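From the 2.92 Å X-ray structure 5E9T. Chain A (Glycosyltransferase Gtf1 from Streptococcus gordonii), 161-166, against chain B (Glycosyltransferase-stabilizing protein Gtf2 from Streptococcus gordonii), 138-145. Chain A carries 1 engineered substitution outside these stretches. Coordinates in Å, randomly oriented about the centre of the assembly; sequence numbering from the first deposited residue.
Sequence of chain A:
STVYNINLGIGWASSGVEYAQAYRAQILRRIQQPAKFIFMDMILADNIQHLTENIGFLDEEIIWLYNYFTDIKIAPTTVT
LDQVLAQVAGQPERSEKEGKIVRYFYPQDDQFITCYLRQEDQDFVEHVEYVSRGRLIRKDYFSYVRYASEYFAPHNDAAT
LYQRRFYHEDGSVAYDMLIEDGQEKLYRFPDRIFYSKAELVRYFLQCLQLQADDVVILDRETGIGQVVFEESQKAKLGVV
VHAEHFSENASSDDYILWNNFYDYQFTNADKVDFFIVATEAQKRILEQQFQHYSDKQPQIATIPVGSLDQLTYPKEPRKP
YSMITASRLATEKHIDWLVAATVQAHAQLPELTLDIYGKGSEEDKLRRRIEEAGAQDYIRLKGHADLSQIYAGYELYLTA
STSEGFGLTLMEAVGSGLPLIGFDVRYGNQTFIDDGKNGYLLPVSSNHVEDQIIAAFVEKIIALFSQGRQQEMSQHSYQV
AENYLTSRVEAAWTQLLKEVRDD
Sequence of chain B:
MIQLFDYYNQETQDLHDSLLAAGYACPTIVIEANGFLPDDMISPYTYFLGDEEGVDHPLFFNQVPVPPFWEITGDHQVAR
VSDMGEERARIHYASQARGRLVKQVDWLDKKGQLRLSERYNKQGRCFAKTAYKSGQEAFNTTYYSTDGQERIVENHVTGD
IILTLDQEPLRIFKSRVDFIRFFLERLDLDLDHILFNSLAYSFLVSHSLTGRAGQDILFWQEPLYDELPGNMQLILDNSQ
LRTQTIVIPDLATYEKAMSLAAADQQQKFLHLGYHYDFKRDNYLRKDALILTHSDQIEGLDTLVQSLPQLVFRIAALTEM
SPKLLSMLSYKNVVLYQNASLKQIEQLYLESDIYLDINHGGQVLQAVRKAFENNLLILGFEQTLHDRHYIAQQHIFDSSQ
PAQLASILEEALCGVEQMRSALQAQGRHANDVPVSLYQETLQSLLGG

Chain A 161-166: LYQRRF
Chain B 138-145: AFNTTYYS

Two strands need not share backbone hydrogen bonds to associate; when they lie too far apart for that, side chains must span the gap. The contact between the glycosyltransferase Gtf1 and its stabilizing protein Gtf2 is a compact example. Residues 161-166 of chain A, part of a longer strand, and strand 138-144 of chain B run in roughly the same direction, 26° apart, with a closest axial approach of 8.4 Å. The register sets Tyr162(A) against Phe139(B), their CA atoms 7.6 Å apart, and Arg165(A) against Thr142(B), whose CA atoms have separated to 11.1 Å. The strands therefore splay, and the long Arg165(A) side chain crosses the wider end.

Leu161(A) (phi/psi -75/116; chi1 t, chi2 p) points away and makes no contact. Tyr162(A) departs from extended geometry at -104/-20, as does its partner Phe139(B) at -82/-63. Both CA-to-CB bonds point toward the opposing strand. With chi1 m and chi2 -84° for the tyrosine, and chi1 t and chi2 61° for the phenylalanine, the rings meet obliquely, their planes at 34° and centroids 4.9 Å apart. CB of Tyr162(A) sits over the Phe139(B) face, 3.5 Å from the ring centroid, in a CH-pi contact, while CD2 of Tyr162(A) reaches within 3.5 Å of CE1 of Phe139(B).

Gln163(A), extended at -159/144 with chi1 and chi2 t and chi3 67°, also points toward chain B. Its OE1 accepts a nearly linear hydrogen bond from ND2 of Asn140(B), 2.9 Å long with an N-H...O angle of 167°. Asn140(B) (-150/178) holds its amide there with chi1 p and chi2 10°. The same OE1 of Gln163(A) lies at the edge of the Phe139(B) ring, 4.0 Å from CE2, so the polar link borders the aromatic one.

Arg164(A) (-132/138; chi1 and chi2 t, chi3 m, chi4 126°) is out of reach of chain B, and the contact resumes at Arg165(A). Arg165(A) (-131/144) points toward chain B and spans the wider gap with chi1 and chi2 t, chi3 m and chi4 164°. Its NH1 donates to OG1 of Thr142(B) at 2.9 Å and 161°; NH2 donates to that same OG1 at 3.3 Å and a more bent 137°. Thr142(B) (-103/138, chi1 m) thus meets the guanidinium at its edge, where the N-H bonds point. Tyr144(B) (-105/150) starts sideways, but chi1 m and chi2 90° bring its OH over the guanidinium face, 3.6 Å from NH2 of Arg165(A). Phe166(A) (-121/144, chi1 m, chi2 73°) is out of reach.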

ATOM      1  N   LEU A 161      16.326   0.741 -19.735  1.00 22.15           N
ATOM      2  CA  LEU A 161      16.158   1.946 -18.937  1.00 15.16           C
ATOM      3  C   LEU A 161      15.911   1.567 -17.483  1.00 19.95           C
ATOM      4  O   LEU A 161      14.912   0.912 -17.170  1.00 29.75           O
ATOM      5  CB  LEU A 161      14.982   2.750 -19.480  1.00 12.55           C
ATOM      6  CG  LEU A 161      14.670   4.038 -18.751  1.00 17.17           C
ATOM      7  CD1 LEU A 161      15.882   4.918 -18.829  1.00 20.61           C
ATOM      8  CD2 LEU A 161      13.466   4.714 -19.377  1.00 29.76           C
ATOM      9  N   TYR A 162      16.832   1.938 -16.590  1.00 17.48           N
ATOM     10  CA  TYR A 162      16.574   1.742 -15.171  1.00 17.22           C
ATOM     11  C   TYR A 162      16.200   3.004 -14.407  1.00 18.81           C
ATOM     12  O   TYR A 162      15.590   2.896 -13.337  1.00 26.29           O
ATOM     13  CB  TYR A 162      17.796   1.103 -14.506  1.00 12.93           C
ATOM     14  CG  TYR A 162      17.946  -0.348 -14.873  1.00 19.84           C
ATOM     15  CD1 TYR A 162      17.247  -1.327 -14.187  1.00 23.79           C
ATOM     16  CD2 TYR A 162      18.762  -0.741 -15.925  1.00 24.08           C
ATOM     17  CE1 TYR A 162      17.368  -2.654 -14.518  1.00 24.89           C
ATOM     18  CE2 TYR A 162      18.891  -2.072 -16.265  1.00 28.21           C
ATOM     19  CZ  TYR A 162      18.189  -3.025 -15.556  1.00 32.49           C
ATOM     20  OH  TYR A 162      18.304  -4.357 -15.882  1.00 36.19           O
ATOM     21  N   GLN A 163      16.523   4.191 -14.919  1.00 11.11           N
ATOM     22  CA  GLN A 163      16.291   5.385 -14.121  1.00 16.13           C
ATOM     23  C   GLN A 163      16.213   6.608 -15.025  1.00 17.72           C
ATOM     24  O   GLN A 163      16.967   6.715 -15.994  1.00 25.67           O
ATOM     25  CB  GLN A 163      17.399   5.531 -13.070  1.00 18.67           C
ATOM     26  CG  GLN A 163      17.592   6.909 -12.486  1.00 24.65           C
ATOM     27  CD  GLN A 163      18.781   6.948 -11.553  1.00 27.62           C
ATOM     28  OE1 GLN A 163      19.925   6.802 -11.982  1.00 30.62           O
ATOM     29  NE2 GLN A 163      18.519   7.135 -10.268  1.00 31.41           N
ATOM     30  N   ARG A 164      15.346   7.549 -14.662  1.00 10.89           N
ATOM     31  CA  ARG A 164      15.188   8.793 -15.399  1.00 16.76           C
ATOM     32  C   ARG A 164      15.196   9.951 -14.415  1.00 13.21           C
ATOM     33  O   ARG A 164      14.579   9.875 -13.348  1.00  9.76           O
ATOM     34  CB  ARG A 164      13.897   8.806 -16.218  1.00 24.38           C
ATOM     35  CG  ARG A 164      13.701  10.088 -17.001  1.00 18.83           C
ATOM     36  CD  ARG A 164      12.424  10.077 -17.817  1.00 12.62           C
ATOM     37  NE  ARG A 164      12.363   8.962 -18.756  1.00 26.57           N
ATOM     38  CZ  ARG A 164      11.361   8.093 -18.822  1.00 34.84           C
ATOM     39  NH1 ARG A 164      10.319   8.213 -18.015  1.00 60.09           N
ATOM     40  NH2 ARG A 164      11.392   7.112 -19.710  1.00 34.66           N
ATOM     41  N   ARG A 165      15.897  11.024 -14.780  1.00 16.99           N
ATOM     42  CA  ARG A 165      16.171  12.133 -13.880  1.00 16.97           C
ATOM     43  C   ARG A 165      15.829  13.444 -14.571  1.00 17.34           C
ATOM     44  O   ARG A 165      16.029  13.585 -15.780  1.00 21.92           O
ATOM     45  CB  ARG A 165      17.643  12.111 -13.451  1.00 15.52           C
ATOM     46  CG  ARG A 165      18.062  13.155 -12.433  1.00 17.11           C
ATOM     47  CD  ARG A 165      19.411  12.776 -11.822  1.00 16.45           C
ATOM     48  NE  ARG A 165      19.299  11.576 -10.994  1.00 17.58           N
ATOM     49  CZ  ARG A 165      20.327  10.838 -10.585  1.00 11.82           C
ATOM     50  NH1 ARG A 165      21.564  11.163 -10.930  1.00 12.63           N
ATOM     51  NH2 ARG A 165      20.115   9.766  -9.836  1.00 13.79           N
ATOM     52  N   PHE A 166      15.307  14.399 -13.804  1.00 14.20           N
ATOM     53  CA  PHE A 166      14.934  15.710 -14.316  1.00 19.59           C
ATOM     54  C   PHE A 166      15.698  16.794 -13.568  1.00 22.52           C
ATOM     55  O   PHE A 166      15.931  16.683 -12.361  1.00 28.86           O
ATOM     56  CB  PHE A 166      13.426  15.938 -14.198  1.00 16.59           C
ATOM     57  CG  PHE A 166      12.640  15.268 -15.280  1.00 16.04           C
ATOM     58  CD1 PHE A 166      12.482  13.892 -15.288  1.00 18.18           C
ATOM     59  CD2 PHE A 166      12.079  16.009 -16.304  1.00 16.09           C
ATOM     60  CE1 PHE A 166      11.769  13.271 -16.294  1.00 20.52           C
ATOM     61  CE2 PHE A 166      11.363  15.392 -17.310  1.00 18.52           C
ATOM     62  CZ  PHE A 166      11.211  14.022 -17.306  1.00 21.83           C
TER
ATOM     63  N   ALA B 138      22.678  -3.433  -7.035  1.00 30.28           N
ATOM     64  CA  ALA B 138      22.979  -2.017  -7.189  1.00 28.19           C
ATOM     65  C   ALA B 138      23.015  -1.662  -8.670  1.00 25.70           C
ATOM     66  O   ALA B 138      23.767  -2.265  -9.441  1.00 29.57           O
ATOM     67  CB  ALA B 138      24.309  -1.681  -6.523  1.00 29.07           C
ATOM     68  N   PHE B 139      22.192  -0.692  -9.071  1.00 25.41           N
ATOM     69  CA  PHE B 139      22.243  -0.208 -10.448  1.00 19.72           C
ATOM     70  C   PHE B 139      23.365   0.805 -10.633  1.00 20.25           C
ATOM     71  O   PHE B 139      24.291   0.584 -11.419  1.00 30.28           O
ATOM     72  CB  PHE B 139      20.907   0.406 -10.862  1.00 12.48           C
ATOM     73  CG  PHE B 139      20.973   1.131 -12.173  1.00  9.37           C
ATOM     74  CD1 PHE B 139      21.323   0.456 -13.331  1.00 12.67           C
ATOM     75  CD2 PHE B 139      20.703   2.484 -12.249  1.00 13.17           C
ATOM     76  CE1 PHE B 139      21.397   1.117 -14.542  1.00 19.18           C
ATOM     77  CE2 PHE B 139      20.771   3.153 -13.460  1.00 17.94           C
ATOM     78  CZ  PHE B 139      21.121   2.467 -14.608  1.00 21.58           C
ATOM     79  N   ASN B 140      23.287   1.937  -9.936  1.00 17.51           N
ATOM     80  CA  ASN B 140      24.328   2.949 -10.030  1.00 26.00           C
ATOM     81  C   ASN B 140      24.416   3.702  -8.708  1.00 28.82           C
ATOM     82  O   ASN B 140      23.648   3.457  -7.774  1.00 30.26           O
ATOM     83  CB  ASN B 140      24.074   3.904 -11.206  1.00 23.37           C
ATOM     84  CG  ASN B 140      22.828   4.763 -11.024  1.00 24.97           C
ATOM     85  OD1 ASN B 140      22.227   4.812  -9.952  1.00 33.85           O
ATOM     86  ND2 ASN B 140      22.446   5.462 -12.083  1.00 22.64           N
ATOM     87  N   THR B 141      25.361   4.639  -8.646  1.00 23.45           N
ATOM     88  CA  THR B 141      25.450   5.585  -7.545  1.00 18.87           C
ATOM     89  C   THR B 141      25.782   6.954  -8.115  1.00 17.17           C
ATOM     90  O   THR B 141      26.726   7.086  -8.896  1.00 23.23           O
ATOM     91  CB  THR B 141      26.513   5.175  -6.524  1.00 17.71           C
ATOM     92  OG1 THR B 141      26.175   3.901  -5.959  1.00 16.68           O
ATOM     93  CG2 THR B 141      26.603   6.215  -5.416  1.00 17.46           C
ATOM     94  N   THR B 142      24.998   7.957  -7.736  1.00 17.93           N
ATOM     95  CA  THR B 142      25.241   9.335  -8.129  1.00 11.60           C
ATOM     96  C   THR B 142      25.855  10.086  -6.957  1.00 14.20           C
ATOM     97  O   THR B 142      25.440   9.907  -5.808  1.00 20.58           O
ATOM     98  CB  THR B 142      23.944  10.019  -8.564  1.00 14.78           C
ATOM     99  OG1 THR B 142      23.356   9.291  -9.649  1.00 22.59           O
ATOM    100  CG2 THR B 142      24.204  11.455  -9.003  1.00 15.09           C
ATOM    101  N   TYR B 143      26.854  10.914  -7.246  1.00 15.67           N
ATOM    102  CA  TYR B 143      27.482  11.764  -6.244  1.00 15.54           C
ATOM    103  C   TYR B 143      27.215  13.214  -6.623  1.00 20.02           C
ATOM    104  O   TYR B 143      27.528  13.635  -7.742  1.00 21.83           O
ATOM    105  CB  TYR B 143      28.981  11.471  -6.139  1.00 10.65           C
ATOM    106  CG  TYR B 143      29.288  10.022  -5.812  1.00  9.28           C
ATOM    107  CD1 TYR B 143      29.367   9.065  -6.818  1.00 14.23           C
ATOM    108  CD2 TYR B 143      29.495   9.607  -4.498  1.00  5.10           C
ATOM    109  CE1 TYR B 143      29.643   7.740  -6.532  1.00 13.80           C
ATOM    110  CE2 TYR B 143      29.774   8.281  -4.200  1.00  9.73           C
ATOM    111  CZ  TYR B 143      29.847   7.351  -5.224  1.00 14.15           C
ATOM    112  OH  TYR B 143      30.121   6.029  -4.947  1.00 17.91           O
ATOM    113  N   TYR B 144      26.632  13.967  -5.696  1.00 20.19           N
ATOM    114  CA  TYR B 144      26.123  15.304  -5.965  1.00 20.93           C
ATOM    115  C   TYR B 144      27.038  16.363  -5.371  1.00 23.10           C
ATOM    116  O   TYR B 144      27.680  16.146  -4.340  1.00 19.30           O
ATOM    117  CB  TYR B 144      24.718  15.497  -5.386  1.00 22.11           C
ATOM    118  CG  TYR B 144      23.718  14.445  -5.788  1.00 27.70           C
ATOM    119  CD1 TYR B 144      23.555  13.295  -5.029  1.00 30.22           C
ATOM    120  CD2 TYR B 144      22.928  14.605  -6.917  1.00 29.16           C
ATOM    121  CE1 TYR B 144      22.637  12.329  -5.387  1.00 34.06           C
ATOM    122  CE2 TYR B 144      22.009  13.644  -7.283  1.00 31.37           C
ATOM    123  CZ  TYR B 144      21.866  12.508  -6.516  1.00 36.41           C
ATOM    124  OH  TYR B 144      20.947  11.550  -6.877  1.00 47.85           O
ATOM    125  N   SER B 145      27.077  17.521  -6.025  1.00 23.05           N
ATOM    126  CA  SER B 145      27.733  18.666  -5.424  1.00 20.73           C
ATOM    127  C   SER B 145      26.872  19.189  -4.278  1.00 27.21           C
ATOM    128  O   SER B 145      25.761  18.717  -4.032  1.00 39.77           O
ATOM    129  CB  SER B 145      27.975  19.756  -6.467  1.00 25.92           C
ATOM    130  OG  SER B 145      26.766  20.411  -6.822  1.00 30.68           O
TER